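Side-chain contacts in guanine deaminase (Escherichia coli, PDB 6OHB), which catalyses the zinc-dependent hydrolytic deamination of guanine to xanthine and ammonia, the single step from guanine to xanthine in guanine degradation: residues H58-P61 with D62-V66; T396-Q399 with Q400-Y403; N405-S408 with L409-L413. All coordinates share one frame; numbering follows the deposited sequence.

Interaction 1: H58-P61 with D62-V66; sequences HQIP and DTIRV
P61 and I64 are the two ends of a type I beta turn, with D62 and T63 at its corners, in the surface loop that leads from helix 53-56 to strand 67-70. Both corner residues have helix-like backbone angles, which swing the chain round so that the segment after the turn comes back beside the one before it.

The polar part of the contact is a single weak bond. I64 N donates to P61 O across 3.4 Å, a long distance, although the N-H points almost straight at its acceptor (168°). T63 N is nearer to the same oxygen, at 3.2 Å, but is badly angled for it and makes no bond.

The rest is apolar, and I64 supplies most of it. Its CG1 sits between its own backbone N and carbonyl carbon (chi1 78°), a placement that turns the CG1-CD1 arm back over the incoming chain, with CD1 at the end of an extended arm. There CG1 comes within 3.7 Å of I60 CG2, the two isoleucine side chains crossing at about a right angle. I60 also packs on L39 and L41 of strand 38-43 and on A10 of strand 8-12, while P61 touches L8. The small apolar cluster of the turn is therefore laid against the four-stranded mixed sheet that strand 67-70 is about to join as an edge strand, far from the zinc site.

The last methyl of I64 bridges its two partners evenly: CD1 is 3.8 Å from I60 CG2 and 3.8 Å from P61 CD.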
loop_
_atom_site.group_PDB
_atom_site.type_symbol
_atom_site.label_atom_id
_atom_site.label_comp_id
_atom_site.label_asym_id
_atom_site.label_seq_id
_atom_site.Cartn_x
_atom_site.Cartn_y
_atom_site.Cartn_z
ATOM N N HIS A 58 -13.880 -4.453 -40.638
ATOM C CA HIS A 58 -13.811 -4.996 -41.993
ATOM C C HIS A 58 -12.407 -5.473 -42.354
ATOM O O HIS A 58 -12.263 -6.363 -43.198
ATOM C CB HIS A 58 -14.301 -3.958 -43.011
ATOM C CG HIS A 58 -13.475 -2.711 -43.049
ATOM N ND1 HIS A 58 -13.664 -1.666 -42.170
ATOM C CD2 HIS A 58 -12.453 -2.343 -43.860
ATOM C CE1 HIS A 58 -12.796 -0.706 -42.439
ATOM N NE2 HIS A 58 -12.050 -1.093 -43.460
ATOM N N GLN A 59 -11.368 -4.913 -41.728
ATOM C CA GLN A 59 -9.986 -5.311 -41.998
ATOM C C GLN A 59 -9.602 -6.654 -41.384
ATOM O O GLN A 59 -8.464 -7.097 -41.597
ATOM C CB GLN A 59 -9.015 -4.250 -41.479
ATOM C CG GLN A 59 -9.128 -2.890 -42.133
ATOM C CD GLN A 59 -8.304 -1.844 -41.415
ATOM O OE1 GLN A 59 -7.136 -1.628 -41.740
ATOM N NE2 GLN A 59 -8.904 -1.198 -40.417
ATOM N N ILE A 60 -10.483 -7.304 -40.630
ATOM C CA ILE A 60 -10.138 -8.563 -39.967
ATOM C C ILE A 60 -10.317 -9.718 -40.945
ATOM O O ILE A 60 -11.442 -9.980 -41.397
ATOM C CB ILE A 60 -10.972 -8.784 -38.694
ATOM C CG1 ILE A 60 -10.772 -7.632 -37.707
ATOM C CG2 ILE A 60 -10.586 -10.102 -38.031
ATOM C CD1 ILE A 60 -11.722 -7.658 -36.539
ATOM N N PRO A 61 -9.251 -10.435 -41.289
ATOM C CA PRO A 61 -9.371 -11.515 -42.275
ATOM C C PRO A 61 -10.190 -12.676 -41.740
ATOM O O PRO A 61 -10.330 -12.878 -40.532
ATOM C CB PRO A 61 -7.917 -11.938 -42.530
ATOM C CG PRO A 61 -7.071 -10.823 -41.975
ATOM C CD PRO A 61 -7.861 -10.238 -40.847
ATOM N N ASP A 62 -10.727 -13.463 -42.676
ATOM C CA ASP A 62 -11.522 -14.627 -42.313
ATOM C C ASP A 62 -10.691 -15.710 -41.636
ATOM O O ASP A 62 -11.264 -16.620 -41.028
ATOM C CB ASP A 62 -12.193 -15.210 -43.559
ATOM C CG ASP A 62 -12.824 -14.144 -44.438
ATOM O OD1 ASP A 62 -12.070 -13.330 -45.011
ATOM O OD2 ASP A 62 -14.067 -14.124 -44.569
ATOM N N THR A 63 -9.361 -15.638 -41.738
ATOM C CA THR A 63 -8.490 -16.675 -41.195
ATOM C C THR A 63 -8.261 -16.569 -39.692
ATOM O O THR A 63 -7.848 -17.557 -39.075
ATOM C CB THR A 63 -7.126 -16.612 -41.894
ATOM O OG1 THR A 63 -7.302 -16.249 -43.270
ATOM C CG2 THR A 63 -6.405 -17.957 -41.804
ATOM N N ILE A 64 -8.522 -15.412 -39.087
ATOM C CA ILE A 64 -8.206 -15.179 -37.685
ATOM C C ILE A 64 -9.487 -14.941 -36.901
ATOM O O ILE A 64 -10.456 -14.375 -37.420
ATOM C CB ILE A 64 -7.223 -14.002 -37.504
ATOM C CG1 ILE A 64 -7.947 -12.661 -37.627
ATOM C CG2 ILE A 64 -6.084 -14.097 -38.510
ATOM C CD1 ILE A 64 -7.067 -11.466 -37.372
ATOM N N ARG A 65 -9.509 -15.438 -35.673
ATOM C CA ARG A 65 -10.549 -15.109 -34.712
ATOM C C ARG A 65 -10.044 -14.011 -33.782
ATOM O O ARG A 65 -8.873 -13.999 -33.385
ATOM C CB ARG A 65 -10.995 -16.360 -33.958
ATOM C CG ARG A 65 -11.719 -17.324 -34.908
ATOM C CD ARG A 65 -12.636 -18.308 -34.205
ATOM N NE ARG A 65 -13.704 -17.660 -33.444
ATOM C CZ ARG A 65 -14.863 -17.256 -33.958
ATOM N NH1 ARG A 65 -15.116 -17.416 -35.251
ATOM N NH2 ARG A 65 -15.769 -16.685 -33.174
ATOM N N VAL A 66 -10.927 -13.073 -33.456
ATOM C CA VAL A 66 -10.555 -11.929 -32.634
ATOM C C VAL A 66 -10.521 -12.346 -31.169
ATOM O O VAL A 66 -11.337 -13.157 -30.715
ATOM C CB VAL A 66 -11.533 -10.760 -32.867
ATOM C CG1 VAL A 66 -12.962 -11.220 -32.674
ATOM C CG2 VAL A 66 -11.217 -9.592 -31.940
#

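Interaction 2: T396-Q399 with Q400-Y403; sequences TPLQ and QLRY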
loop_
_atom_site.group_PDB
_atom_site.type_symbol
_atom_site.label_atom_id
_atom_site.label_comp_id
_atom_site.label_asym_id
_atom_site.label_seq_id
_atom_site.Cartn_x
_atom_site.Cartn_y
_atom_site.Cartn_z
ATOM N N THR A 396 -11.769 -7.807 -7.749
ATOM C CA THR A 396 -12.144 -8.230 -6.408
ATOM C C THR A 396 -13.498 -7.625 -6.078
ATOM O O THR A 396 -13.877 -6.606 -6.662
ATOM C CB THR A 396 -11.123 -7.790 -5.344
ATOM O OG1 THR A 396 -11.232 -6.376 -5.137
ATOM C CG2 THR A 396 -9.701 -8.135 -5.759
ATOM N N PRO A 397 -14.272 -8.261 -5.191
ATOM C CA PRO A 397 -15.609 -7.722 -4.868
ATOM C C PRO A 397 -15.595 -6.250 -4.477
ATOM O O PRO A 397 -16.470 -5.491 -4.912
ATOM C CB PRO A 397 -16.067 -8.624 -3.712
ATOM C CG PRO A 397 -15.372 -9.926 -3.977
ATOM C CD PRO A 397 -14.023 -9.561 -4.537
ATOM N N LEU A 398 -14.621 -5.822 -3.668
ATOM C CA LEU A 398 -14.536 -4.411 -3.297
ATOM C C LEU A 398 -14.235 -3.541 -4.511
ATOM O O LEU A 398 -14.794 -2.444 -4.649
ATOM C CB LEU A 398 -13.475 -4.211 -2.220
ATOM C CG LEU A 398 -13.297 -2.791 -1.673
ATOM C CD1 LEU A 398 -14.552 -2.334 -0.952
ATOM C CD2 LEU A 398 -12.097 -2.732 -0.740
ATOM N N GLN A 399 -13.340 -4.004 -5.387
ATOM C CA GLN A 399 -13.068 -3.267 -6.616
ATOM C C GLN A 399 -14.319 -3.166 -7.466
ATOM O O GLN A 399 -14.613 -2.106 -8.023
ATOM C CB GLN A 399 -11.950 -3.933 -7.415
ATOM C CG GLN A 399 -10.584 -3.318 -7.215
ATOM C CD GLN A 399 -9.494 -4.090 -7.939
ATOM O OE1 GLN A 399 -9.142 -5.203 -7.546
ATOM N NE2 GLN A 399 -8.958 -3.502 -9.009
ATOM N N GLN A 400 -15.070 -4.261 -7.583
ATOM C CA GLN A 400 -16.293 -4.225 -8.371
ATOM C C GLN A 400 -17.268 -3.202 -7.805
ATOM O O GLN A 400 -17.856 -2.406 -8.549
ATOM C CB GLN A 400 -16.929 -5.614 -8.405
ATOM C CG GLN A 400 -18.356 -5.638 -8.931
ATOM C CD GLN A 400 -18.412 -5.786 -10.436
ATOM O OE1 GLN A 400 -17.868 -6.736 -11.001
ATOM N NE2 GLN A 400 -19.079 -4.851 -11.096
ATOM N N LEU A 401 -17.437 -3.192 -6.480
ATOM C CA LEU A 401 -18.387 -2.265 -5.871
ATOM C C LEU A 401 -17.968 -0.810 -6.095
ATOM O O LEU A 401 -18.778 0.024 -6.530
ATOM C CB LEU A 401 -18.534 -2.587 -4.380
ATOM C CG LEU A 401 -19.173 -1.559 -3.447
ATOM C CD1 LEU A 401 -20.688 -1.616 -3.560
ATOM C CD2 LEU A 401 -18.755 -1.827 -2.012
ATOM N N ARG A 402 -16.692 -0.492 -5.841
ATOM C CA ARG A 402 -16.242 0.890 -5.997
ATOM C C ARG A 402 -16.191 1.308 -7.464
ATOM O O ARG A 402 -16.325 2.500 -7.772
ATOM C CB ARG A 402 -14.873 1.083 -5.344
ATOM C CG ARG A 402 -14.852 0.796 -3.851
ATOM C CD ARG A 402 -13.688 1.487 -3.157
ATOM N NE ARG A 402 -13.911 1.608 -1.717
ATOM C CZ ARG A 402 -13.180 2.369 -0.908
ATOM N NH1 ARG A 402 -12.178 3.085 -1.398
ATOM N NH2 ARG A 402 -13.457 2.422 0.389
ATOM N N TYR A 403 -15.996 0.352 -8.377
ATOM C CA TYR A 403 -15.980 0.665 -9.803
ATOM C C TYR A 403 -17.389 0.943 -10.312
ATOM O O TYR A 403 -17.612 1.899 -11.063
ATOM C CB TYR A 403 -15.335 -0.491 -10.576
ATOM C CG TYR A 403 -15.095 -0.230 -12.053
ATOM C CD1 TYR A 403 -13.928 0.381 -12.490
ATOM C CD2 TYR A 403 -16.026 -0.616 -13.007
ATOM C CE1 TYR A 403 -13.700 0.608 -13.827
ATOM C CE2 TYR A 403 -15.809 -0.390 -14.352
ATOM C CZ TYR A 403 -14.643 0.223 -14.758
ATOM O OH TYR A 403 -14.419 0.453 -16.100
#
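Q399 and Y403 stand one turn apart in helix 397-404, joined where Y403 N donates to Q399 O at 2.8 Å, one of the i to i+4 bonds that run through this alpha helix. The same oxygen lies only 3.1 Å from Y403 CB.

Followed outward, the Q399 side chain starts with CB beside the next peptide, 3.1 Å from Q400 N. CG-CD runs on extended (chi2 175°), carrying the amide outward, and the turn at chi3 (-71°) leaves OE1 on the side of T396. At the tip, OE1 accepts a weak bond from T396 OG1 at 3.4 Å, while NE2 is hydrogen-bonded to S424 OG, and L419 of helix 409-419 packs against the side chain.

T396 is the N-cap: its OG1 also accepts from Q399 N at 3.2 Å. In the given one of two conformers, R402 lies alongside L398 and its NE bonds to S88 O of the second subunit, whose T332 packs on L398.

The T396 hydroxyl thus works in both directions, receiving the backbone N-H of Q399 and giving, weakly, to its side chain. The two bonds to the Q399 amide, one of them weak, are likely to limit how this buried group can turn.

Interaction 3: N405-S408 with L409-L413; sequences NSVS and LVDKL
The carboxylate of D411 has the S408 hydroxyl over one of its faces: S408 OG stands almost squarely above CG, 3.4 Å away, and equally far from both carboxylate oxygens. Toward one edge, V407 N approaches OD2 only to 4.2 Å, too far for a bond. A93 of the second subunit also packs on D411.

S408 is the N-cap of helix 409-419. Its OG, held between the backbone N and carbonyl carbon (chi1 79°), accepts from D411 N at 3.1 Å with an N-H...O angle of 155°. V410 CG2 lies close beside the same oxygen, also at 3.1 Å. With an alanine here in place of S408 the oxygen is gone, and D411 N is likely to lose its capping acceptor, with a gap opened over the carboxylate face.

One residue further on, K412 N donates to S408 O at 3.2 Å, so the serine engages two successive N-H groups. Behind it, S406 CB presses against D411 CB at 3.4 Å, while S406 OG turns to R402 O. The K412 chain runs past S408 O and bends at its last torsion, where NZ makes a weak bond to S406 O at 3.4 Å and also faces the Y403 ring in a cation-pi contact.

Buried D411 lies in the first turn of its helix, where the helix dipole would probably favour its negative charge.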
loop_
_atom_site.group_PDB
_atom_site.type_symbol
_atom_site.label_atom_id
_atom_site.label_comp_id
_atom_site.label_asym_id
_atom_site.label_seq_id
_atom_site.Cartn_x
_atom_site.Cartn_y
_atom_site.Cartn_z
ATOM N N ASN A 405 -19.730 2.083 -8.454
ATOM C CA ASN A 405 -20.180 3.316 -7.819
ATOM C C ASN A 405 -19.489 4.558 -8.360
ATOM O O ASN A 405 -19.846 5.673 -7.966
ATOM C CB ASN A 405 -19.948 3.219 -6.308
ATOM C CG ASN A 405 -21.051 3.860 -5.514
ATOM O OD1 ASN A 405 -22.158 3.322 -5.421
ATOM N ND2 ASN A 405 -20.766 5.026 -4.942
ATOM N N SER A 406 -18.580 4.397 -9.308
ATOM C CA SER A 406 -17.883 5.508 -9.928
ATOM C C SER A 406 -18.580 5.884 -11.225
ATOM O O SER A 406 -18.938 5.018 -12.026
ATOM C CB SER A 406 -16.422 5.151 -10.197
ATOM O OG SER A 406 -15.709 4.973 -8.986
ATOM N N VAL A 407 -18.769 7.182 -11.434
ATOM C CA VAL A 407 -19.462 7.669 -12.620
ATOM C C VAL A 407 -18.490 8.200 -13.668
ATOM O O VAL A 407 -18.676 7.958 -14.860
ATOM C CB VAL A 407 -20.503 8.741 -12.233
ATOM C CG1 VAL A 407 -21.779 8.074 -11.734
ATOM C CG2 VAL A 407 -19.940 9.691 -11.181
ATOM N N SER A 408 -17.442 8.897 -13.246
ATOM C CA SER A 408 -16.476 9.471 -14.171
ATOM C C SER A 408 -15.317 8.509 -14.427
ATOM O O SER A 408 -15.062 7.577 -13.659
ATOM C CB SER A 408 -15.952 10.800 -13.635
ATOM O OG SER A 408 -14.963 10.580 -12.652
ATOM N N LEU A 409 -14.621 8.744 -15.544
ATOM C CA LEU A 409 -13.468 7.921 -15.904
ATOM C C LEU A 409 -12.316 8.117 -14.927
ATOM O O LEU A 409 -11.584 7.164 -14.626
ATOM C CB LEU A 409 -13.024 8.234 -17.334
ATOM C CG LEU A 409 -11.762 7.537 -17.850
ATOM C CD1 LEU A 409 -11.904 6.017 -17.791
ATOM C CD2 LEU A 409 -11.457 7.984 -19.272
ATOM N N VAL A 410 -12.125 9.347 -14.435
ATOM C CA VAL A 410 -11.068 9.586 -13.455
ATOM C C VAL A 410 -11.342 8.794 -12.185
ATOM O O VAL A 410 -10.416 8.293 -11.537
ATOM C CB VAL A 410 -10.910 11.094 -13.161
ATOM C CG1 VAL A 410 -10.835 11.883 -14.439
ATOM C CG2 VAL A 410 -12.033 11.623 -12.271
ATOM N N ASP A 411 -12.619 8.660 -11.817
ATOM C CA ASP A 411 -12.984 7.843 -10.669
ATOM C C ASP A 411 -12.602 6.383 -10.887
ATOM O O ASP A 411 -12.103 5.722 -9.970
ATOM C CB ASP A 411 -14.481 7.978 -10.388
ATOM C CG ASP A 411 -14.810 9.181 -9.519
ATOM O OD1 ASP A 411 -13.874 9.895 -9.106
ATOM O OD2 ASP A 411 -16.007 9.406 -9.240
ATOM N N LYS A 412 -12.834 5.860 -12.096
ATOM C CA LYS A 412 -12.485 4.469 -12.379
ATOM C C LYS A 412 -10.972 4.258 -12.356
ATOM O O LYS A 412 -10.482 3.264 -11.799
ATOM C CB LYS A 412 -13.102 4.046 -13.713
ATOM C CG LYS A 412 -14.633 4.132 -13.715
ATOM C CD LYS A 412 -15.239 3.784 -15.067
ATOM C CE LYS A 412 -16.764 3.928 -15.058
ATOM N NZ LYS A 412 -17.462 2.905 -14.217
ATOM N N LEU A 413 -10.213 5.195 -12.934
ATOM C CA LEU A 413 -8.756 5.113 -12.857
ATOM C C LEU A 413 -8.279 5.187 -11.411
ATOM O O LEU A 413 -7.334 4.489 -11.021
ATOM C CB LEU A 413 -8.120 6.228 -13.684
ATOM C CG LEU A 413 -8.154 6.106 -15.210
ATOM C CD1 LEU A 413 -7.500 7.321 -15.847
ATOM C CD2 LEU A 413 -7.458 4.828 -15.657
#

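From the N terminus, interaction 1 comes first and closes the turn that delivers the chain from helix 53-56 into strand 67-70 of the small mixed sheet. Interactions 2 and 3 follow more than 300 residues later, with centres 34 and 33 Å from that of interaction 1 and no touch to it. None nests in or crosses another: all three are local and in series. Interaction 2 winds the start of helix 397-404, and interaction 3 closes the short loop into helix 409-419. These two meet, Y403 O lying 3.3 Å from K412 NZ, so the consecutive helices are joined, and both border the second subunit.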